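3,4-dihydroxy-2-butanone 4-phosphate synthase (Candida albicans, PDB 1TKS) catalyses the conversion of D-ribulose 5-phosphate to formate and 3,4-dihydroxy-2-butanone 4-phosphate, a step in riboflavin biosynthesis. Local coordinates at residues R66-A77 and G84-G96. Sequence-based numbering, arbitrary orientation.
Sequences RANQLELPPMLA and GTAYTITCDFAEG
A single antiparallel beta bridge joins P74 to T88, tying the turn after helix 64-69 to the segment that runs from T85, which probably binds D-ribulose 5-phosphate, into strand 91-93. It is a non-hydrogen-bonded pair flanked by two backbone bonds: M75 N gives a nearly straight one to Y87 O (2.8 Å, 168° at the hydrogen), and I89 N gives a longer one to P73 O (3.1 Å). Both acceptors also take a CA-H...O contact, from P74 and T88 respectively, and the two CA atoms come within 3.9 Å. Water 1 donates a second hydrogen bond to Y87 O.

The helix closes in a Schellman motif, with E71 at positive phi and L72 N bonded back to A67 O. L72 then turns CD2 to the CB of C91, and L113 of helix 103-114 packs on both side chains. Across the bridge, P73 presents the CG corner of its ring to the CD1 tip of I89 (3.6 Å). M75 carries its CG anti to the backbone N (chi1 -167°), and a bend at chi3 lays CE 3.4 Å from T88 O and near Y87 CB; this methionine also packs on T90 of the second subunit. T88 lays its CB-CG2 bond alongside L72 O, while its OG1 reaches along its own chain to donate to I89 O at 2.9 Å, approaching from above the carbonyl plane.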
loop_
_atom_site.group_PDB
_atom_site.type_symbol
_atom_site.label_atom_id
_atom_site.label_comp_id
_atom_site.label_asym_id
_atom_site.label_seq_id
_atom_site.Cartn_x
_atom_site.Cartn_y
_atom_site.Cartn_z
ATOM N N ARG B 66 -4.978 4.693 -22.078
ATOM C CA ARG B 66 -5.866 5.267 -21.075
ATOM C C ARG B 66 -5.092 6.141 -20.093
ATOM O O ARG B 66 -5.526 7.241 -19.765
ATOM C CB ARG B 66 -6.605 4.161 -20.314
ATOM C CG ARG B 66 -7.492 4.681 -19.186
ATOM C CD ARG B 66 -8.546 5.651 -19.706
ATOM N NE ARG B 66 -9.639 4.977 -20.405
ATOM C CZ ARG B 66 -10.611 4.302 -19.798
ATOM N NH1 ARG B 66 -11.566 3.719 -20.512
ATOM N NH2 ARG B 66 -10.637 4.214 -18.475
ATOM N N ALA B 67 -3.951 5.649 -19.621
ATOM C CA ALA B 67 -3.136 6.416 -18.686
ATOM C C ALA B 67 -2.754 7.752 -19.326
ATOM O O ALA B 67 -2.731 8.782 -18.656
ATOM C CB ALA B 67 -1.882 5.628 -18.302
ATOM N N ASN B 68 -2.465 7.732 -20.627
ATOM C CA ASN B 68 -2.101 8.955 -21.336
ATOM C C ASN B 68 -3.279 9.928 -21.385
ATOM O O ASN B 68 -3.106 11.137 -21.206
ATOM C CB ASN B 68 -1.632 8.647 -22.766
ATOM C CG ASN B 68 -0.268 7.968 -22.806
ATOM O OD1 ASN B 68 0.544 8.123 -21.893
ATOM N ND2 ASN B 68 -0.006 7.230 -23.879
ATOM N N GLN B 69 -4.477 9.402 -21.624
ATOM C CA GLN B 69 -5.672 10.241 -21.695
ATOM C C GLN B 69 -5.935 10.932 -20.361
ATOM O O GLN B 69 -6.328 12.099 -20.322
ATOM C CB GLN B 69 -6.896 9.401 -22.085
ATOM C CG GLN B 69 -8.166 10.223 -22.268
ATOM C CD GLN B 69 -9.347 9.393 -22.741
ATOM O OE1 GLN B 69 -9.890 8.579 -21.993
ATOM N NE2 GLN B 69 -9.748 9.592 -23.993
ATOM N N LEU B 70 -5.707 10.206 -19.270
ATOM C CA LEU B 70 -5.922 10.742 -17.931
ATOM C C LEU B 70 -4.723 11.534 -17.418
ATOM O O LEU B 70 -4.748 12.045 -16.300
ATOM C CB LEU B 70 -6.234 9.601 -16.958
ATOM C CG LEU B 70 -7.545 8.847 -17.203
ATOM C CD1 LEU B 70 -7.656 7.681 -16.233
ATOM C CD2 LEU B 70 -8.721 9.801 -17.036
ATOM N N GLU B 71 -3.687 11.639 -18.245
ATOM C CA GLU B 71 -2.468 12.357 -17.889
ATOM C C GLU B 71 -1.789 11.754 -16.666
ATOM O O GLU B 71 -1.461 12.454 -15.707
ATOM C CB GLU B 71 -2.763 13.841 -17.646
ATOM C CG GLU B 71 -3.262 14.573 -18.882
ATOM C CD GLU B 71 -3.430 16.065 -18.656
ATOM O OE1 GLU B 71 -3.857 16.760 -19.600
ATOM O OE2 GLU B 71 -3.136 16.538 -17.538
ATOM N N LEU B 72 -1.593 10.442 -16.712
ATOM C CA LEU B 72 -0.935 9.710 -15.637
ATOM C C LEU B 72 0.375 9.164 -16.200
ATOM O O LEU B 72 0.472 7.992 -16.566
ATOM C CB LEU B 72 -1.828 8.561 -15.155
ATOM C CG LEU B 72 -3.127 8.961 -14.444
ATOM C CD1 LEU B 72 -3.973 7.720 -14.171
ATOM C CD2 LEU B 72 -2.797 9.683 -13.143
ATOM N N PRO B 73 1.404 10.022 -16.290
ATOM C CA PRO B 73 2.704 9.605 -16.820
ATOM C C PRO B 73 3.490 8.720 -15.863
ATOM O O PRO B 73 3.202 8.670 -14.665
ATOM C CB PRO B 73 3.404 10.934 -17.085
ATOM C CG PRO B 73 2.899 11.789 -15.971
ATOM C CD PRO B 73 1.415 11.455 -15.945
ATOM N N PRO B 74 4.490 7.995 -16.388
ATOM C CA PRO B 74 5.320 7.114 -15.566
ATOM C C PRO B 74 5.893 7.907 -14.399
ATOM O O PRO B 74 6.219 9.087 -14.537
ATOM C CB PRO B 74 6.397 6.654 -16.542
ATOM C CG PRO B 74 5.649 6.595 -17.839
ATOM C CD PRO B 74 4.865 7.888 -17.810
ATOM N N MET B 75 6.005 7.259 -13.248
ATOM C CA MET B 75 6.525 7.920 -12.065
ATOM C C MET B 75 7.933 8.436 -12.333
ATOM O O MET B 75 8.314 9.506 -11.856
ATOM C CB MET B 75 6.540 6.942 -10.897
ATOM C CG MET B 75 6.753 7.588 -9.558
ATOM S SD MET B 75 6.683 6.334 -8.288
ATOM C CE MET B 75 4.907 6.170 -8.051
ATOM N N LEU B 76 8.697 7.665 -13.102
ATOM C CA LEU B 76 10.064 8.032 -13.449
ATOM C C LEU B 76 10.139 8.333 -14.943
ATOM O O LEU B 76 9.944 7.447 -15.775
ATOM C CB LEU B 76 11.021 6.890 -13.090
ATOM C CG LEU B 76 12.532 7.162 -13.096
ATOM C CD1 LEU B 76 13.056 7.282 -14.521
ATOM C CD2 LEU B 76 12.812 8.427 -12.304
ATOM N N ALA B 77 10.422 9.591 -15.273
ATOM C CA ALA B 77 10.518 10.029 -16.662
ATOM C C ALA B 77 11.789 9.519 -17.332
ATOM O O ALA B 77 11.942 9.615 -18.552
ATOM C CB ALA B 77 10.472 11.553 -16.727
ATOM N N GLY B 84 5.359 -4.919 -10.779
ATOM C CA GLY B 84 6.292 -4.938 -11.889
ATOM C C GLY B 84 6.584 -3.548 -12.414
ATOM O O GLY B 84 6.352 -3.260 -13.588
ATOM N N THR B 85 7.097 -2.688 -11.537
ATOM C CA THR B 85 7.430 -1.306 -11.880
ATOM C C THR B 85 6.443 -0.713 -12.888
ATOM O O THR B 85 5.249 -1.004 -12.836
ATOM C CB THR B 85 8.883 -1.195 -12.420
ATOM O OG1 THR B 85 9.213 0.182 -12.642
ATOM C CG2 THR B 85 9.042 -1.968 -13.716
ATOM N N ALA B 86 6.933 0.118 -13.802
ATOM C CA ALA B 86 6.069 0.746 -14.796
ATOM C C ALA B 86 4.926 1.498 -14.108
ATOM O O ALA B 86 3.830 1.637 -14.657
ATOM C CB ALA B 86 5.507 -0.307 -15.747
ATOM N N TYR B 87 5.193 1.972 -12.896
ATOM C CA TYR B 87 4.207 2.725 -12.129
ATOM C C TYR B 87 4.046 4.120 -12.710
ATOM O O TYR B 87 4.950 4.632 -13.369
ATOM C CB TYR B 87 4.656 2.904 -10.678
ATOM C CG TYR B 87 4.824 1.639 -9.879
ATOM C CD1 TYR B 87 6.044 0.965 -9.854
ATOM C CD2 TYR B 87 3.771 1.132 -9.123
ATOM C CE1 TYR B 87 6.213 -0.183 -9.087
ATOM C CE2 TYR B 87 3.925 -0.013 -8.356
ATOM C CZ TYR B 87 5.146 -0.664 -8.340
ATOM O OH TYR B 87 5.309 -1.791 -7.572
ATOM N N THR B 88 2.896 4.733 -12.455
ATOM C CA THR B 88 2.649 6.100 -12.899
ATOM C C THR B 88 2.568 6.882 -11.597
ATOM O O THR B 88 2.624 6.293 -10.513
ATOM C CB THR B 88 1.290 6.268 -13.625
ATOM O OG1 THR B 88 0.220 6.239 -12.670
ATOM C CG2 THR B 88 1.088 5.164 -14.636
ATOM N N ILE B 89 2.452 8.200 -11.692
ATOM C CA ILE B 89 2.322 9.023 -10.499
ATOM C C ILE B 89 1.030 8.551 -9.833
ATOM O O ILE B 89 0.070 8.207 -10.516
ATOM C CB ILE B 89 2.199 10.507 -10.872
ATOM C CG1 ILE B 89 3.350 10.890 -11.799
ATOM C CG2 ILE B 89 2.201 11.371 -9.618
ATOM C CD1 ILE B 89 3.194 12.250 -12.444
ATOM N N THR B 90 1.009 8.512 -8.507
ATOM C CA THR B 90 -0.182 8.062 -7.795
ATOM C C THR B 90 -1.289 9.102 -7.893
ATOM O O THR B 90 -1.033 10.249 -8.251
ATOM C CB THR B 90 0.125 7.791 -6.321
ATOM O OG1 THR B 90 0.681 8.969 -5.726
ATOM C CG2 THR B 90 1.118 6.645 -6.193
ATOM N N CYS B 91 -2.514 8.711 -7.552
ATOM C CA CYS B 91 -3.637 9.631 -7.644
ATOM C C CYS B 91 -4.840 9.249 -6.784
ATOM O O CYS B 91 -4.976 8.107 -6.333
ATOM C CB CYS B 91 -4.100 9.728 -9.101
ATOM S SG CYS B 91 -4.869 8.189 -9.705
ATOM N N ASP B 92 -5.699 10.242 -6.567
ATOM C CA ASP B 92 -6.948 10.118 -5.816
ATOM C C ASP B 92 -8.003 10.851 -6.637
ATOM O O ASP B 92 -7.729 11.914 -7.197
ATOM C CB ASP B 92 -6.867 10.836 -4.465
ATOM C CG ASP B 92 -6.088 10.064 -3.422
ATOM O OD1 ASP B 92 -5.549 10.724 -2.514
ATOM O OD2 ASP B 92 -6.031 8.823 -3.500
ATOM N N PHE B 93 -9.203 10.291 -6.715
ATOM C CA PHE B 93 -10.283 10.961 -7.430
ATOM C C PHE B 93 -10.679 12.074 -6.464
ATOM O O PHE B 93 -10.951 11.814 -5.292
ATOM C CB PHE B 93 -11.461 10.014 -7.638
ATOM C CG PHE B 93 -12.540 10.570 -8.518
ATOM C CD1 PHE B 93 -12.286 10.848 -9.857
ATOM C CD2 PHE B 93 -13.818 10.792 -8.017
ATOM C CE1 PHE B 93 -13.292 11.333 -10.689
ATOM C CE2 PHE B 93 -14.836 11.280 -8.842
ATOM C CZ PHE B 93 -14.568 11.550 -10.180
ATOM N N ALA B 94 -10.707 13.308 -6.953
ATOM C CA ALA B 94 -11.023 14.464 -6.120
ATOM C C ALA B 94 -12.399 14.471 -5.461
ATOM O O ALA B 94 -12.507 14.422 -4.236
ATOM C CB ALA B 94 -10.840 15.740 -6.930
ATOM N N GLU B 95 -13.450 14.531 -6.271
ATOM C CA GLU B 95 -14.804 14.589 -5.733
ATOM C C GLU B 95 -15.320 13.285 -5.138
ATOM O O GLU B 95 -15.454 12.272 -5.825
ATOM C CB GLU B 95 -15.766 15.102 -6.807
ATOM C CG GLU B 95 -17.223 15.187 -6.377
ATOM C CD GLU B 95 -18.094 15.871 -7.414
ATOM O OE1 GLU B 95 -18.117 17.118 -7.443
ATOM O OE2 GLU B 95 -18.741 15.160 -8.209
ATOM N N GLY B 96 -15.612 13.323 -3.844
ATOM C CA GLY B 96 -16.117 12.139 -3.182
ATOM C C GLY B 96 -15.126 11.519 -2.221
ATOM O O GLY B 96 -15.485 10.607 -1.481
HETATM O O HOH W 1 7.726 4.458 -13.522
#